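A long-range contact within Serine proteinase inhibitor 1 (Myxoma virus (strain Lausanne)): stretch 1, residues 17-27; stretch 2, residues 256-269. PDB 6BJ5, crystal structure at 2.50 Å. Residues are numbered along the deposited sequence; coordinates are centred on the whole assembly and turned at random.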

ATOM      1  N   ASP A  17       4.364   9.838  -5.087  1.00 43.70           N
ATOM      2  CA  ASP A  17       5.622  10.496  -4.732  1.00 45.76           C
ATOM      3  C   ASP A  17       6.093   9.957  -3.376  1.00 51.22           C
ATOM      4  O   ASP A  17       6.695   8.883  -3.354  1.00 51.28           O
ATOM      5  CB  ASP A  17       5.465  12.016  -4.710  1.00 52.34           C
ATOM      6  CG  ASP A  17       6.798  12.744  -4.684  1.00 61.34           C
ATOM      7  OD1 ASP A  17       7.645  12.496  -5.566  1.00 60.05           O
ATOM      8  OD2 ASP A  17       6.999  13.578  -3.778  1.00 71.15           O
ATOM      9  N   ILE A  18       5.832  10.654  -2.255  1.00 47.18           N
ATOM     10  CA  ILE A  18       6.274  10.128  -0.953  1.00 38.57           C
ATOM     11  C   ILE A  18       5.735   8.719  -0.754  1.00 24.20           C
ATOM     12  O   ILE A  18       6.460   7.809  -0.338  1.00 20.41           O
ATOM     13  CB  ILE A  18       5.857  11.036   0.217  1.00 31.63           C
ATOM     14  CG1 ILE A  18       6.661  12.313   0.255  1.00 32.10           C
ATOM     15  CG2 ILE A  18       6.193  10.360   1.522  1.00 36.30           C
ATOM     16  CD1 ILE A  18       6.235  13.203   1.420  1.00 30.49           C
ATOM     17  N   GLY A  19       4.450   8.523  -1.053  1.00 22.98           N
ATOM     18  CA  GLY A  19       3.860   7.203  -0.898  1.00 28.54           C
ATOM     19  C   GLY A  19       4.621   6.150  -1.674  1.00 32.50           C
ATOM     20  O   GLY A  19       4.953   5.085  -1.150  1.00 33.43           O
ATOM     21  N   LEU A  20       4.945   6.456  -2.925  1.00 36.92           N
ATOM     22  CA  LEU A  20       5.601   5.486  -3.783  1.00 35.46           C
ATOM     23  C   LEU A  20       7.086   5.366  -3.470  1.00 31.30           C
ATOM     24  O   LEU A  20       7.653   4.268  -3.528  1.00 35.92           O
ATOM     25  CB  LEU A  20       5.408   5.912  -5.231  1.00 27.17           C
ATOM     26  CG  LEU A  20       5.862   4.919  -6.278  1.00 31.36           C
ATOM     27  CD1 LEU A  20       4.876   3.746  -6.176  1.00 26.60           C
ATOM     28  CD2 LEU A  20       5.857   5.558  -7.683  1.00 12.66           C
ATOM     29  N   TRP A  21       7.702   6.459  -3.051  1.00 31.56           N
ATOM     30  CA  TRP A  21       9.107   6.439  -2.695  1.00 30.89           C
ATOM     31  C   TRP A  21       9.334   5.748  -1.360  1.00 29.07           C
ATOM     32  O   TRP A  21      10.479   5.415  -1.038  1.00 33.62           O
ATOM     33  CB  TRP A  21       9.644   7.883  -2.674  1.00 38.78           C
ATOM     34  CG  TRP A  21       9.888   8.495  -4.052  1.00 50.10           C
ATOM     35  CD1 TRP A  21       8.953   8.768  -5.013  1.00 56.89           C
ATOM     36  CD2 TRP A  21      11.140   8.950  -4.581  1.00 61.07           C
ATOM     37  NE1 TRP A  21       9.548   9.332  -6.116  1.00 61.04           N
ATOM     38  CE2 TRP A  21      10.890   9.456  -5.874  1.00 64.20           C
ATOM     39  CE3 TRP A  21      12.452   8.955  -4.095  1.00 65.53           C
ATOM     40  CZ2 TRP A  21      11.899   9.963  -6.682  1.00 71.16           C
ATOM     41  CZ3 TRP A  21      13.452   9.462  -4.896  1.00 68.90           C
ATOM     42  CH2 TRP A  21      13.171   9.960  -6.176  1.00 73.61           C
ATOM     43  N   THR A  22       8.279   5.540  -0.565  1.00 20.79           N
ATOM     44  CA  THR A  22       8.468   4.853   0.706  1.00 17.72           C
ATOM     45  C   THR A  22       8.812   3.386   0.497  1.00 24.17           C
ATOM     46  O   THR A  22       9.491   2.791   1.346  1.00 27.51           O
ATOM     47  CB  THR A  22       7.220   4.983   1.590  1.00 26.89           C
ATOM     48  OG1 THR A  22       6.954   6.366   1.869  1.00 25.64           O
ATOM     49  CG2 THR A  22       7.428   4.245   2.918  1.00 17.63           C
ATOM     50  N   PHE A  23       8.367   2.782  -0.624  1.00 29.61           N
ATOM     51  CA  PHE A  23       8.546   1.341  -0.778  1.00 18.93           C
ATOM     52  C   PHE A  23      10.012   0.957  -0.773  1.00 25.77           C
ATOM     53  O   PHE A  23      10.370  -0.070  -0.192  1.00 28.09           O
ATOM     54  CB  PHE A  23       7.870   0.808  -2.044  1.00 28.43           C
ATOM     55  CG  PHE A  23       7.942  -0.709  -2.152  1.00 34.02           C
ATOM     56  CD1 PHE A  23       7.077  -1.515  -1.413  1.00 22.93           C
ATOM     57  CD2 PHE A  23       8.879  -1.321  -2.963  1.00 29.46           C
ATOM     58  CE1 PHE A  23       7.162  -2.881  -1.481  1.00 14.76           C
ATOM     59  CE2 PHE A  23       8.957  -2.679  -3.038  1.00 28.18           C
ATOM     60  CZ  PHE A  23       8.102  -3.466  -2.296  1.00 25.03           C
ATOM     61  N   ARG A  24      10.890   1.815  -1.305  1.00 36.60           N
ATOM     62  CA  ARG A  24      12.317   1.499  -1.290  1.00 36.10           C
ATOM     63  C   ARG A  24      12.917   1.319   0.101  1.00 35.90           C
ATOM     64  O   ARG A  24      13.956   0.664   0.214  1.00 41.81           O
ATOM     65  CB  ARG A  24      13.104   2.508  -2.131  1.00 46.18           C
ATOM     66  CG  ARG A  24      12.469   2.872  -3.483  1.00 68.91           C
ATOM     67  CD  ARG A  24      13.265   3.955  -4.251  1.00 84.56           C
ATOM     68  NE  ARG A  24      12.548   4.457  -5.431  1.00 92.16           N
ATOM     69  CZ  ARG A  24      12.958   5.450  -6.223  1.00 94.49           C
ATOM     70  NH1 ARG A  24      14.067   6.134  -5.939  1.00 91.21           N
ATOM     71  NH2 ARG A  24      12.268   5.738  -7.322  1.00 97.79           N
ATOM     72  N   TYR A  25      12.269   1.795   1.170  1.00 38.47           N
ATOM     73  CA  TYR A  25      12.837   1.634   2.504  1.00 36.19           C
ATOM     74  C   TYR A  25      12.220   0.488   3.269  1.00 31.95           C
ATOM     75  O   TYR A  25      12.720   0.139   4.338  1.00 35.96           O
ATOM     76  CB  TYR A  25      12.693   2.926   3.325  1.00 43.70           C
ATOM     77  CG  TYR A  25      13.276   4.107   2.605  1.00 52.38           C
ATOM     78  CD1 TYR A  25      12.524   4.801   1.679  1.00 60.43           C
ATOM     79  CD2 TYR A  25      14.603   4.475   2.787  1.00 51.45           C
ATOM     80  CE1 TYR A  25      13.045   5.844   0.989  1.00 60.92           C
ATOM     81  CE2 TYR A  25      15.139   5.531   2.094  1.00 54.15           C
ATOM     82  CZ  TYR A  25      14.346   6.214   1.192  1.00 66.35           C
ATOM     83  OH  TYR A  25      14.812   7.280   0.460  1.00 81.46           O
ATOM     84  N   VAL A  26      11.161  -0.108   2.745  1.00 33.54           N
ATOM     85  CA  VAL A  26      10.597  -1.317   3.328  1.00 27.99           C
ATOM     86  C   VAL A  26      10.835  -2.539   2.458  1.00 34.29           C
ATOM     87  O   VAL A  26      10.619  -3.667   2.932  1.00 36.79           O
ATOM     88  CB  VAL A  26       9.091  -1.150   3.620  1.00 20.48           C
ATOM     89  CG1 VAL A  26       8.889   0.043   4.526  1.00 21.51           C
ATOM     90  CG2 VAL A  26       8.281  -1.011   2.318  1.00 15.72           C
ATOM     91  N   TYR A  27      11.298  -2.357   1.222  1.00 45.54           N
ATOM     92  CA  TYR A  27      11.606  -3.481   0.353  1.00 39.18           C
ATOM     93  C   TYR A  27      12.571  -4.423   1.050  1.00 47.10           C
ATOM     94  O   TYR A  27      13.427  -4.008   1.836  1.00 37.47           O
ATOM     95  CB  TYR A  27      12.199  -3.012  -0.969  1.00 32.70           C
ATOM     96  CG  TYR A  27      12.878  -4.135  -1.718  1.00 35.81           C
ATOM     97  CD1 TYR A  27      12.147  -5.173  -2.276  1.00 33.79           C
ATOM     98  CD2 TYR A  27      14.261  -4.170  -1.834  1.00 35.69           C
ATOM     99  CE1 TYR A  27      12.777  -6.202  -2.938  1.00 39.22           C
ATOM    100  CE2 TYR A  27      14.894  -5.184  -2.496  1.00 40.07           C
ATOM    101  CZ  TYR A  27      14.155  -6.201  -3.042  1.00 40.62           C
ATOM    102  OH  TYR A  27      14.820  -7.212  -3.693  1.00 42.45           O
ATOM    103  N   VAL A 256       3.576  -6.069   8.078  1.00 27.38           N
ATOM    104  CA  VAL A 256       3.354  -5.062   9.113  1.00 24.82           C
ATOM    105  C   VAL A 256       4.582  -4.171   9.134  1.00 32.67           C
ATOM    106  O   VAL A 256       5.651  -4.591   9.596  1.00 35.49           O
ATOM    107  CB  VAL A 256       3.119  -5.693  10.481  1.00 31.87           C
ATOM    108  CG1 VAL A 256       3.062  -4.605  11.532  1.00 34.85           C
ATOM    109  CG2 VAL A 256       1.832  -6.515  10.451  1.00 39.44           C
ATOM    110  N   LEU A 257       4.422  -2.929   8.680  1.00 36.72           N
ATOM    111  CA  LEU A 257       5.540  -2.053   8.356  1.00 25.41           C
ATOM    112  C   LEU A 257       5.536  -0.845   9.269  1.00 24.23           C
ATOM    113  O   LEU A 257       4.478  -0.266   9.540  1.00 19.15           O
ATOM    114  CB  LEU A 257       5.465  -1.572   6.907  1.00 19.73           C
ATOM    115  CG  LEU A 257       5.371  -2.652   5.824  1.00 25.23           C
ATOM    116  CD1 LEU A 257       5.222  -2.048   4.440  1.00 15.68           C
ATOM    117  CD2 LEU A 257       6.568  -3.577   5.893  1.00 12.70           C
ATOM    118  N   ASP A 258       6.728  -0.485   9.748  1.00 33.74           N
ATOM    119  CA  ASP A 258       6.950   0.740  10.507  1.00 37.14           C
ATOM    120  C   ASP A 258       7.571   1.767   9.575  1.00 30.89           C
ATOM    121  O   ASP A 258       8.713   1.595   9.128  1.00 28.87           O
ATOM    122  CB  ASP A 258       7.867   0.502  11.702  1.00 47.45           C
ATOM    123  CG  ASP A 258       7.977   1.717  12.604  1.00 52.38           C
ATOM    124  OD1 ASP A 258       7.679   2.848  12.157  1.00 50.75           O
ATOM    125  OD2 ASP A 258       8.401   1.535  13.763  1.00 59.10           O
ATOM    126  N   LEU A 259       6.844   2.847   9.318  1.00 24.46           N
ATOM    127  CA  LEU A 259       7.246   3.787   8.285  1.00 29.92           C
ATOM    128  C   LEU A 259       7.881   5.062   8.818  1.00 34.31           C
ATOM    129  O   LEU A 259       8.207   5.944   8.018  1.00 32.82           O
ATOM    130  CB  LEU A 259       6.030   4.144   7.424  1.00 14.47           C
ATOM    131  CG  LEU A 259       5.222   2.957   6.921  1.00 12.00           C
ATOM    132  CD1 LEU A 259       3.990   3.516   6.240  1.00 24.01           C
ATOM    133  CD2 LEU A 259       6.038   2.158   5.911  1.00 13.16           C
ATOM    134  N   ARG A 260       8.099   5.170  10.131  1.00 33.66           N
ATOM    135  CA  ARG A 260       8.682   6.389  10.679  1.00 29.37           C
ATOM    136  C   ARG A 260      10.047   6.654  10.078  1.00 30.86           C
ATOM    137  O   ARG A 260      10.345   7.771   9.648  1.00 44.08           O
ATOM    138  CB  ARG A 260       8.783   6.305  12.197  1.00 33.66           C
ATOM    139  CG  ARG A 260       9.693   7.358  12.803  1.00 36.19           C
ATOM    140  CD  ARG A 260       9.508   7.447  14.305  1.00 46.63           C
ATOM    141  NE  ARG A 260      10.393   8.446  14.887  1.00 54.63           N
ATOM    142  CZ  ARG A 260      10.136   9.123  15.999  1.00 51.75           C
ATOM    143  NH1 ARG A 260       8.996   8.929  16.639  1.00 52.58           N
ATOM    144  NH2 ARG A 260      11.012  10.011  16.456  1.00 53.34           N
ATOM    145  N   ASP A 261      10.901   5.639  10.057  1.00 32.69           N
ATOM    146  CA  ASP A 261      12.257   5.845   9.570  1.00 39.58           C
ATOM    147  C   ASP A 261      12.238   6.274   8.098  1.00 44.51           C
ATOM    148  O   ASP A 261      12.892   7.250   7.715  1.00 51.89           O
ATOM    149  CB  ASP A 261      13.065   4.568   9.826  1.00 40.99           C
ATOM    150  CG  ASP A 261      14.543   4.715   9.517  1.00 61.06           C
ATOM    151  OD1 ASP A 261      14.921   5.207   8.441  1.00 61.58           O
ATOM    152  OD2 ASP A 261      15.349   4.347  10.395  1.00 79.88           O
ATOM    153  N   ALA A 262      11.432   5.597   7.273  1.00 42.48           N
ATOM    154  CA  ALA A 262      11.307   5.969   5.862  1.00 33.74           C
ATOM    155  C   ALA A 262      10.782   7.389   5.686  1.00 37.61           C
ATOM    156  O   ALA A 262      11.268   8.136   4.827  1.00 50.53           O
ATOM    157  CB  ALA A 262      10.383   4.994   5.129  1.00 20.85           C
ATOM    158  N   LEU A 263       9.752   7.766   6.443  1.00 24.96           N
ATOM    159  CA  LEU A 263       9.174   9.086   6.240  1.00 32.89           C
ATOM    160  C   LEU A 263      10.144  10.174   6.671  1.00 34.34           C
ATOM    161  O   LEU A 263      10.181  11.247   6.059  1.00 22.34           O
ATOM    162  CB  LEU A 263       7.854   9.219   6.983  1.00 21.57           C
ATOM    163  CG  LEU A 263       6.693   8.445   6.381  1.00 19.94           C
ATOM    164  CD1 LEU A 263       5.556   8.435   7.384  1.00 25.28           C
ATOM    165  CD2 LEU A 263       6.241   9.037   5.060  1.00 19.83           C
ATOM    166  N   GLN A 264      10.940   9.910   7.705  1.00 36.58           N
ATOM    167  CA  GLN A 264      11.958  10.875   8.094  1.00 39.04           C
ATOM    168  C   GLN A 264      13.006  11.017   7.000  1.00 48.08           C
ATOM    169  O   GLN A 264      13.381  12.138   6.626  1.00 48.65           O
ATOM    170  CB  GLN A 264      12.600  10.471   9.420  1.00 32.48           C
ATOM    171  CG  GLN A 264      11.749  10.806  10.644  1.00 38.68           C
ATOM    172  CD  GLN A 264      12.261  10.146  11.911  1.00 44.76           C
ATOM    173  OE1 GLN A 264      13.046   9.196  11.852  1.00 43.24           O
ATOM    174  NE2 GLN A 264      11.832  10.653  13.064  1.00 51.22           N
ATOM    175  N   ARG A 265      13.483   9.892   6.467  1.00 49.10           N
ATOM    176  CA  ARG A 265      14.440   9.953   5.373  1.00 44.84           C
ATOM    177  C   ARG A 265      13.855  10.615   4.129  1.00 37.32           C
ATOM    178  O   ARG A 265      14.617  11.092   3.284  1.00 42.88           O
ATOM    179  CB  ARG A 265      14.990   8.547   5.092  1.00 40.16           C
ATOM    180  CG  ARG A 265      15.829   8.031   6.281  1.00 47.22           C
ATOM    181  CD  ARG A 265      16.293   6.566   6.200  1.00 60.02           C
ATOM    182  NE  ARG A 265      17.260   6.282   5.140  1.00 73.69           N
ATOM    183  CZ  ARG A 265      17.747   5.071   4.883  1.00 76.10           C
ATOM    184  NH1 ARG A 265      17.365   4.032   5.614  1.00 77.79           N
ATOM    185  NH2 ARG A 265      18.626   4.900   3.902  1.00 76.17           N
ATOM    186  N   LEU A 266      12.531  10.692   4.002  1.00 26.67           N
ATOM    187  CA  LEU A 266      11.921  11.381   2.868  1.00 24.86           C
ATOM    188  C   LEU A 266      11.550  12.810   3.204  1.00 29.05           C
ATOM    189  O   LEU A 266      10.761  13.424   2.480  1.00 28.15           O
ATOM    190  CB  LEU A 266      10.695  10.626   2.354  1.00 22.49           C
ATOM    191  CG  LEU A 266      10.999   9.289   1.706  1.00 27.94           C
ATOM    192  CD1 LEU A 266       9.721   8.462   1.484  1.00 25.46           C
ATOM    193  CD2 LEU A 266      11.686   9.592   0.381  1.00 20.09           C
ATOM    194  N   GLY A 267      12.074  13.342   4.304  1.00 42.66           N
ATOM    195  CA  GLY A 267      11.910  14.742   4.626  1.00 37.10           C
ATOM    196  C   GLY A 267      10.807  15.075   5.608  1.00 42.26           C
ATOM    197  O   GLY A 267      10.620  16.262   5.911  1.00 38.98           O
ATOM    198  N   VAL A 268      10.068  14.087   6.114  1.00 43.28           N
ATOM    199  CA  VAL A 268       9.011  14.347   7.094  1.00 41.81           C
ATOM    200  C   VAL A 268       9.639  14.195   8.481  1.00 43.31           C
ATOM    201  O   VAL A 268       9.759  13.095   9.015  1.00 39.42           O
ATOM    202  CB  VAL A 268       7.805  13.430   6.895  1.00 26.49           C
ATOM    203  CG1 VAL A 268       6.737  13.765   7.930  1.00 19.14           C
ATOM    204  CG2 VAL A 268       7.241  13.547   5.445  1.00  7.79           C
ATOM    205  N   ARG A 269      10.078  15.301   9.054  1.00 45.05           N
ATOM    206  CA  ARG A 269      10.815  15.220  10.306  1.00 44.99           C
ATOM    207  C   ARG A 269      10.146  15.978  11.438  1.00 47.01           C
ATOM    208  O   ARG A 269      10.157  15.496  12.578  1.00 42.83           O
ATOM    209  CB  ARG A 269      12.240  15.755  10.105  1.00 52.56           C
ATOM    210  CG  ARG A 269      13.102  14.982   9.102  1.00 56.46           C
ATOM    211  CD  ARG A 269      14.529  15.502   9.125  1.00 58.12           C
ATOM    212  NE  ARG A 269      15.397  14.918   8.108  1.00 66.81           N
ATOM    213  CZ  ARG A 269      16.081  13.787   8.241  1.00 80.09           C
ATOM    214  NH1 ARG A 269      16.003  13.082   9.361  1.00 84.59           N
ATOM    215  NH2 ARG A 269      16.852  13.362   7.247  1.00 85.82           N
TER

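Leu-266, the first residue to leave helical geometry after helix 260-265, lies at the apolar centre of this contact and reaches four residues of stretch 1. Its CD1 sits 4.0 Å from Ile-18 CG2 and 3.5 Å from Thr-22 OG1, while its CD2 lies 4.1 Å from Trp-21 CB and 4.0 Å from Tyr-25 CE1. The indole of Trp-21 leads away from stretch 2, so the residue meets Leu-266 through its CB and its backbone, Trp-21 C lying 4.0 Å from Leu-266 CD1. Ile-18 extends the apolar cluster: its CG2 packs 3.8 Å from Leu-263 CD2, and its CD1 lies 4.2 Å from Val-268 CG2.

Next along the contact is Ala-262, whose small side chain lets the backbones come close, with 5.7 Å between Tyr-25 CA and Ala-262 CA. Its CB meets Tyr-25 CB at 3.6 Å and Thr-22 CG2 at 3.8 Å. Elsewhere the spacing is wider: Ile-18 CA and Leu-266 CA are 6.9 Å apart, Val-26 CA and Leu-257 CA 7.2 Å. The two chains therefore run in opposite senses, the start of stretch 1 lying beside the end of stretch 2. Val-26 closes the far end with its two methyls, CG1 at 3.8 Å from Leu-259 CD2 and CG2 at 3.9 Å from Leu-257 CD1, touching both strand 256-258 and the turn after it.

Thr-22 shows how a polar group is accommodated among these methyls. Its OG1 donates to Ile-18 O at 2.7 Å, one turn back in its own stretch, so the hydroxyl is satisfied locally while CG2 faces Ala-262 and also approaches Leu-259 CD2 at 3.9 Å. No hydrogen bond crosses between the stretches; the 588 Å² of surface buried between them, both sides summed, is held by van der Waals and apolar packing.

Toward the polar edge, the Tyr-25 ring runs from Ala-262 past the end of the helix, reaching Arg-265 and Leu-266. Tyr-25 CE2 lies over one face of the Arg-265 guanidinium, 3.8 Å from Arg-265 NE, although the ring itself meets that group obliquely. The same guanidinium makes a long salt bridge within its helix, Arg-265 NH1 to Asp-261 OD1 at 3.9 Å, one turn earlier. Farther out, Asp-258 points its CA-to-CB bond away from stretch 1 and caps the helix instead: Arg-260 N donates to Asp-258 OD1 at 3.1 Å, nearly linear at 171°, satisfying an amide at the start of the helix that supplies Ala-262 and Arg-265.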